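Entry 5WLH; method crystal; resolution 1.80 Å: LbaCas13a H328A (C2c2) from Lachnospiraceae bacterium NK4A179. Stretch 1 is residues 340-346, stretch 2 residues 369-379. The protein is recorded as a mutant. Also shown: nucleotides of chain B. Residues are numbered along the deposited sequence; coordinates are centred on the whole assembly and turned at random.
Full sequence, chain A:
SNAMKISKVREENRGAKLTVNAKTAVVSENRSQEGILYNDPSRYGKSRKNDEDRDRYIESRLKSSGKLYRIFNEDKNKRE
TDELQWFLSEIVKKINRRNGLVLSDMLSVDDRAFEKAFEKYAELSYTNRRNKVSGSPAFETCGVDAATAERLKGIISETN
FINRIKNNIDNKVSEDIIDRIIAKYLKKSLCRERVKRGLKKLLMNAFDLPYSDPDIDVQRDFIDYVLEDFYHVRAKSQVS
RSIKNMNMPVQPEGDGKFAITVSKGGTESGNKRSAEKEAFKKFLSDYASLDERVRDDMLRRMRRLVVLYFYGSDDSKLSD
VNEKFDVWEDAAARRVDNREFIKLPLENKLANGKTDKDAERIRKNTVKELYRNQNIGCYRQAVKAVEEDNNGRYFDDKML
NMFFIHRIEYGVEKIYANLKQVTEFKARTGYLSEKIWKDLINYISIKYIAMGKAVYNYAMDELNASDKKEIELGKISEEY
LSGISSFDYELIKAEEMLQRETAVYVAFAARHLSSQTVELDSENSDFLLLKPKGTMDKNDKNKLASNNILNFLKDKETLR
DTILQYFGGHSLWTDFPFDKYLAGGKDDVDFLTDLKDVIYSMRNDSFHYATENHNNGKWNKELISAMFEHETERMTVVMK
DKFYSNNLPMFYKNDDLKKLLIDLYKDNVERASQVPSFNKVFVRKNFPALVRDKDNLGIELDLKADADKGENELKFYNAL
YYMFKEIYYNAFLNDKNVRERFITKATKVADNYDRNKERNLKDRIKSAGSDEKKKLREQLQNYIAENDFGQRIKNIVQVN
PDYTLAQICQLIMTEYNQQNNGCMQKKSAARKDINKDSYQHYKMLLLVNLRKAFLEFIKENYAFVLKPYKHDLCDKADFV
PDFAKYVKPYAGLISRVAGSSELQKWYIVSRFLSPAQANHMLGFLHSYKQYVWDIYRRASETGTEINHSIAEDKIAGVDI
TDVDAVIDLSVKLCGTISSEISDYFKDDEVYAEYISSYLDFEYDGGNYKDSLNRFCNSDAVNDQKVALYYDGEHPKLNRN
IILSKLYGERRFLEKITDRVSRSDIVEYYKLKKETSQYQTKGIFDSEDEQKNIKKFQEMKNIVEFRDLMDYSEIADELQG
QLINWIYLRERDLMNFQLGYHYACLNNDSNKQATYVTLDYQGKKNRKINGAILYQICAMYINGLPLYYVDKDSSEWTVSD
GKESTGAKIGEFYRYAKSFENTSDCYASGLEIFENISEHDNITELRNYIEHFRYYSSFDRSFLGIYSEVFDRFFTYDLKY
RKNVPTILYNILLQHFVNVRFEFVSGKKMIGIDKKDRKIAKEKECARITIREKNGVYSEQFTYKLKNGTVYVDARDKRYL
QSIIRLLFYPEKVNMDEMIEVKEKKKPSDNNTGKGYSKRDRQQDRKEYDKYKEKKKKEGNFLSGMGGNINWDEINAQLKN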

# COMPACT_ATOMS: atom_id res chain seq x y z
N GLU A 340 -16.94 -29.00 18.63
CA GLU A 340 -16.08 -28.02 19.26
C GLU A 340 -14.64 -28.53 19.23
O GLU A 340 -14.39 -29.68 19.57
N PHE A 341 -13.71 -27.67 18.79
CA PHE A 341 -12.30 -28.07 18.77
C PHE A 341 -11.72 -28.10 20.18
O PHE A 341 -10.98 -29.03 20.53
N ILE A 342 -12.03 -27.09 20.98
CA ILE A 342 -11.68 -27.01 22.40
C ILE A 342 -12.92 -26.57 23.16
O ILE A 342 -13.86 -25.99 22.61
N LYS A 343 -12.92 -26.87 24.46
CA LYS A 343 -13.96 -26.37 25.35
C LYS A 343 -13.53 -24.99 25.85
O LYS A 343 -12.48 -24.83 26.47
N LEU A 344 -14.32 -23.99 25.54
CA LEU A 344 -13.94 -22.67 26.01
C LEU A 344 -14.28 -22.52 27.50
O LEU A 344 -15.35 -22.97 27.93
N PRO A 345 -13.40 -21.93 28.30
CA PRO A 345 -13.77 -21.57 29.67
C PRO A 345 -14.91 -20.56 29.66
O PRO A 345 -15.14 -19.85 28.68
N LEU A 346 -15.64 -20.49 30.77
CA LEU A 346 -16.72 -19.52 30.90
C LEU A 346 -16.17 -18.10 30.93
O LEU A 346 -15.02 -17.86 31.32
N GLU A 369 -3.40 -21.79 25.14
CA GLU A 369 -2.77 -23.05 25.51
C GLU A 369 -3.69 -24.23 25.23
O GLU A 369 -3.21 -25.30 24.86
N LEU A 370 -5.01 -24.04 25.35
CA LEU A 370 -5.96 -25.08 24.98
C LEU A 370 -5.87 -25.41 23.50
O LEU A 370 -5.85 -26.59 23.11
N TYR A 371 -5.88 -24.38 22.65
CA TYR A 371 -5.71 -24.61 21.21
C TYR A 371 -4.43 -25.37 20.94
O TYR A 371 -4.41 -26.33 20.16
N ARG A 372 -3.32 -24.93 21.56
CA ARG A 372 -2.02 -25.53 21.27
C ARG A 372 -2.00 -27.00 21.68
O ARG A 372 -1.55 -27.86 20.92
N ASN A 373 -2.49 -27.29 22.89
CA ASN A 373 -2.56 -28.68 23.33
C ASN A 373 -3.35 -29.54 22.36
O ASN A 373 -2.93 -30.64 22.01
N GLN A 374 -4.52 -29.06 21.93
CA GLN A 374 -5.33 -29.82 20.98
C GLN A 374 -4.62 -29.91 19.63
O GLN A 374 -4.62 -30.98 18.99
N ASN A 375 -4.00 -28.83 19.18
CA ASN A 375 -3.26 -28.88 17.91
C ASN A 375 -2.17 -29.95 17.95
O ASN A 375 -2.01 -30.72 17.00
N ILE A 376 -1.43 -30.02 19.06
CA ILE A 376 -0.37 -31.02 19.20
C ILE A 376 -0.96 -32.42 19.14
O ILE A 376 -0.43 -33.31 18.46
N GLY A 377 -2.06 -32.64 19.85
CA GLY A 377 -2.71 -33.94 19.80
C GLY A 377 -3.18 -34.31 18.41
O GLY A 377 -2.96 -35.43 17.93
N CYS A 378 -3.86 -33.37 17.74
CA CYS A 378 -4.26 -33.59 16.35
C CYS A 378 -3.06 -33.93 15.48
O CYS A 378 -3.14 -34.82 14.63
N TYR A 379 -1.96 -33.20 15.64
CA TYR A 379 -0.78 -33.44 14.83
C TYR A 379 -0.24 -34.85 15.06
O TYR A 379 0.00 -35.60 14.11

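Which side chains carry the contact between the irregular segment and the helix? Stretch 1 has no regular secondary structure, and it reaches the helix mainly through Phe341 and Ile342, whose CA-to-CB bonds both point toward it. The helix answers with Leu370, Gln374 and Cys378, spaced four residues apart and so lined up along one side, while Tyr371 points sideways yet still offers its ring. The backbones come nearest at Ile342 and Tyr371, whose CA atoms lie 6.5 Å apart. No hydrogen bond crosses between the stretches; about 450 Å² of surface is buried, chiefly by apolar packing.

How does Phe341 fit against the helix? With chi1 at -172° (t) and chi2 at 71°, its ring extends to the helix surface and reaches several residues at once. Gln374 lies over one face: its CG is 3.3 Å from Phe341 CZ and 3.5 Å from the ring centroid, 19° off the normal, a CH-pi contact. Cys378 approaches obliquely, with SG 3.6 Å from Phe341 CE1, and Tyr371 CD1 is also oblique, 3.9 Å from Phe341 CD2. The Gln374 side chain, chi1 t and chi2 p (59°), places its methylene carbon on the aromatic ring while its amide turns along the helix, where NE2 donates a hydrogen bond to Cys378 SG at 3.4 Å. The m rotamer of Cys378 (chi1 -71°) leaves the sulfur within reach of both the amide and the phenyl ring.

What do the rotamers of Ile342 and Leu370 achieve? Ile342 has chi1 p (54°) and chi2 t (168°), which set CD1 over one face of the Tyr371 ring, 3.8 Å from its centroid and 14° off the normal. Ile342 CD1 also lies 3.9 Å from Leu370 CB, and the other branch also packs on the helix, with Ile342 CG2 3.9 Å from Gln374 CB. Tyr371, at chi1 -87° and chi2 -75°, presents that ring face while its OH is hydrogen-bonded elsewhere in the structure. Leu370 is m,t (-75°, 171°), and its CD1 meets the segment farther along, 3.5 Å from Lys343 O and 4.0 Å from Pro345 CD. Lys343 starts out sideways, but its long chain brings NZ to 4.0 Å from Leu370 CD1, a contact of proximity rather than a polar pairing.

Where do the helix residues that do not face the segment go? Several meet RNA. Arg372 points away from the segment with chi1, chi2 and chi3 all t; this extended chain carries the guanidinium to G19 of chain B, where NE donates to O6 at 2.9 Å and NH2 to N7 at 3.0 Å. Arg372 NH1 forms a salt bridge with Glu369 OE1 at 3.2 Å, so all three guanidinium nitrogens have acceptors. Ile376, m,t, brings CG1 to 3.3 Å from N7 of A18, and Tyr379, chi1 t, lays a ring face against A16, its CE1 3.3 Å from C6 of that base.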

# COMPACT_ATOMS: atom_id res chain seq x y z
CB GLU A 340 -16.52 -27.75 20.70
CG GLU A 340 -17.98 -27.38 20.81
CD GLU A 340 -18.32 -26.76 22.15
OE1 GLU A 340 -17.53 -26.92 23.11
OE2 GLU A 340 -19.39 -26.12 22.24
CB PHE A 341 -11.50 -27.10 17.89
CG PHE A 341 -10.07 -27.52 17.65
CD1 PHE A 341 -9.78 -28.60 16.85
CD2 PHE A 341 -9.02 -26.78 18.19
CE1 PHE A 341 -8.47 -28.98 16.61
CE2 PHE A 341 -7.70 -27.14 17.95
CZ PHE A 341 -7.43 -28.24 17.15
CB ILE A 342 -10.54 -26.00 22.68
CG1 ILE A 342 -10.88 -24.63 22.10
CG2 ILE A 342 -9.22 -26.51 22.13
CD1 ILE A 342 -9.94 -23.55 22.60
CB LYS A 343 -14.20 -27.35 26.50
CG LYS A 343 -13.00 -27.62 27.42
CD LYS A 343 -13.02 -26.71 28.65
CE LYS A 343 -11.63 -26.51 29.21
NZ LYS A 343 -11.54 -25.21 29.94
CB LEU A 344 -14.64 -21.59 25.21
CG LEU A 344 -14.20 -21.50 23.75
CD1 LEU A 344 -14.99 -20.44 23.04
CD2 LEU A 344 -12.71 -21.21 23.69
CB PRO A 345 -12.49 -20.95 30.25
CG PRO A 345 -11.39 -21.32 29.28
CD PRO A 345 -12.04 -21.48 27.95
CB LEU A 346 -17.54 -19.79 32.16
CG LEU A 346 -18.47 -21.01 32.19
CD1 LEU A 346 -19.22 -21.16 30.88
CD2 LEU A 346 -17.69 -22.28 32.52
CB GLU A 369 -2.33 -23.02 26.98
CG GLU A 369 -1.20 -24.02 27.30
CD GLU A 369 -0.08 -24.05 26.24
OE1 GLU A 369 0.28 -25.16 25.78
OE2 GLU A 369 0.44 -22.97 25.88
CB LEU A 370 -7.37 -24.65 25.33
CG LEU A 370 -7.74 -24.69 26.82
CD1 LEU A 370 -9.08 -24.04 27.04
CD2 LEU A 370 -7.77 -26.15 27.28
CB TYR A 371 -5.64 -23.28 20.48
CG TYR A 371 -6.94 -22.67 20.05
CD1 TYR A 371 -7.64 -23.17 18.96
CD2 TYR A 371 -7.42 -21.52 20.68
CE1 TYR A 371 -8.81 -22.57 18.53
CE2 TYR A 371 -8.58 -20.92 20.26
CZ TYR A 371 -9.26 -21.44 19.18
OH TYR A 371 -10.43 -20.84 18.78
CB ARG A 372 -0.90 -24.78 21.98
CG ARG A 372 0.49 -25.40 21.74
CD ARG A 372 1.56 -24.60 22.46
NE ARG A 372 2.88 -25.20 22.34
CZ ARG A 372 3.37 -26.13 23.16
NH1 ARG A 372 2.63 -26.57 24.18
NH2 ARG A 372 4.59 -26.61 22.97
CB ASN A 373 -3.18 -28.75 24.73
CG ASN A 373 -2.28 -28.16 25.77
OD1 ASN A 373 -1.07 -28.06 25.58
ND2 ASN A 373 -2.86 -27.75 26.90
CB GLN A 374 -6.72 -29.18 20.84
CG GLN A 374 -7.67 -29.98 19.96
CD GLN A 374 -7.89 -31.38 20.48
OE1 GLN A 374 -8.42 -31.57 21.57
NE2 GLN A 374 -7.46 -32.38 19.70
CB ASN A 375 -2.67 -27.50 17.60
CG ASN A 375 -2.32 -27.34 16.11
OD1 ASN A 375 -2.97 -27.93 15.25
ND2 ASN A 375 -1.31 -26.55 15.82
CB ILE A 376 0.41 -30.79 20.50
CG1 ILE A 376 1.29 -29.54 20.38
CG2 ILE A 376 1.23 -32.05 20.87
CD1 ILE A 376 1.72 -28.96 21.75
CB CYS A 378 -4.92 -32.34 15.78
SG CYS A 378 -6.53 -32.02 16.43
CB TYR A 379 0.28 -32.39 15.15
CG TYR A 379 1.64 -32.70 14.57
CD1 TYR A 379 2.57 -33.46 15.27
CD2 TYR A 379 1.99 -32.24 13.30
CE1 TYR A 379 3.81 -33.75 14.73
CE2 TYR A 379 3.23 -32.52 12.75
CZ TYR A 379 4.14 -33.27 13.47
OH TYR A 379 5.37 -33.56 12.95
P A B 16 11.70 -33.30 17.86
OP1 A B 16 12.88 -33.76 18.63
OP2 A B 16 11.61 -33.58 16.39
O5' A B 16 10.41 -33.95 18.52
C5' A B 16 10.22 -33.95 19.93
C4' A B 16 8.85 -34.49 20.29
O4' A B 16 7.85 -33.66 19.65
C3' A B 16 8.56 -35.91 19.82
O3' A B 16 7.57 -36.48 20.66
C2' A B 16 7.95 -35.69 18.45
O2' A B 16 7.09 -36.73 18.04
C1' A B 16 7.16 -34.40 18.66
N9 A B 16 7.10 -33.54 17.48
C8 A B 16 8.00 -33.38 16.45
N7 A B 16 7.63 -32.47 15.58
C5 A B 16 6.43 -32.00 16.08
C6 A B 16 5.52 -31.04 15.63
N6 A B 16 5.71 -30.32 14.51
N1 A B 16 4.42 -30.82 16.39
C2 A B 16 4.23 -31.54 17.51
N3 A B 16 5.01 -32.47 18.04
C4 A B 16 6.09 -32.65 17.26
P G B 19 9.61 -27.92 23.40
OP1 G B 19 10.87 -27.99 24.15
OP2 G B 19 8.40 -27.28 23.96
O5' G B 19 9.99 -27.12 22.08
C5' G B 19 11.13 -27.47 21.31
C4' G B 19 11.07 -26.76 19.98
O4' G B 19 9.82 -27.08 19.34
C3' G B 19 11.08 -25.25 20.06
O3' G B 19 12.40 -24.74 20.08
C2' G B 19 10.33 -24.84 18.80
O2' G B 19 11.21 -24.94 17.69
C1' G B 19 9.30 -25.95 18.69
N9 G B 19 8.01 -25.62 19.30
C8 G B 19 7.46 -26.13 20.46
N7 G B 19 6.27 -25.67 20.70
C5 G B 19 6.01 -24.82 19.63
C6 G B 19 4.87 -24.03 19.32
O6 G B 19 3.83 -23.91 19.97
N1 G B 19 5.04 -23.32 18.12
C2 G B 19 6.16 -23.38 17.32
N2 G B 19 6.17 -22.64 16.20
N3 G B 19 7.22 -24.11 17.61
C4 G B 19 7.07 -24.80 18.76
P A B 18 4.94 -32.63 24.79
OP1 A B 18 4.43 -31.65 25.77
OP2 A B 18 4.07 -33.75 24.33
O5' A B 18 5.38 -31.84 23.47
C5' A B 18 6.35 -30.79 23.53
C4' A B 18 7.30 -30.85 22.36
O4' A B 18 6.55 -31.11 21.14
C3' A B 18 8.06 -29.57 22.06
O3' A B 18 9.21 -29.39 22.87
C2' A B 18 8.38 -29.70 20.58
O2' A B 18 9.47 -30.59 20.38
C1' A B 18 7.11 -30.39 20.06
N9 A B 18 6.10 -29.43 19.59
C8 A B 18 4.92 -29.06 20.19
N7 A B 18 4.21 -28.20 19.52
C5 A B 18 4.98 -27.96 18.38
C6 A B 18 4.80 -27.14 17.26
N6 A B 18 3.75 -26.35 17.05
N1 A B 18 5.76 -27.15 16.31
C2 A B 18 6.83 -27.94 16.48
N3 A B 18 7.11 -28.76 17.49
C4 A B 18 6.14 -28.71 18.42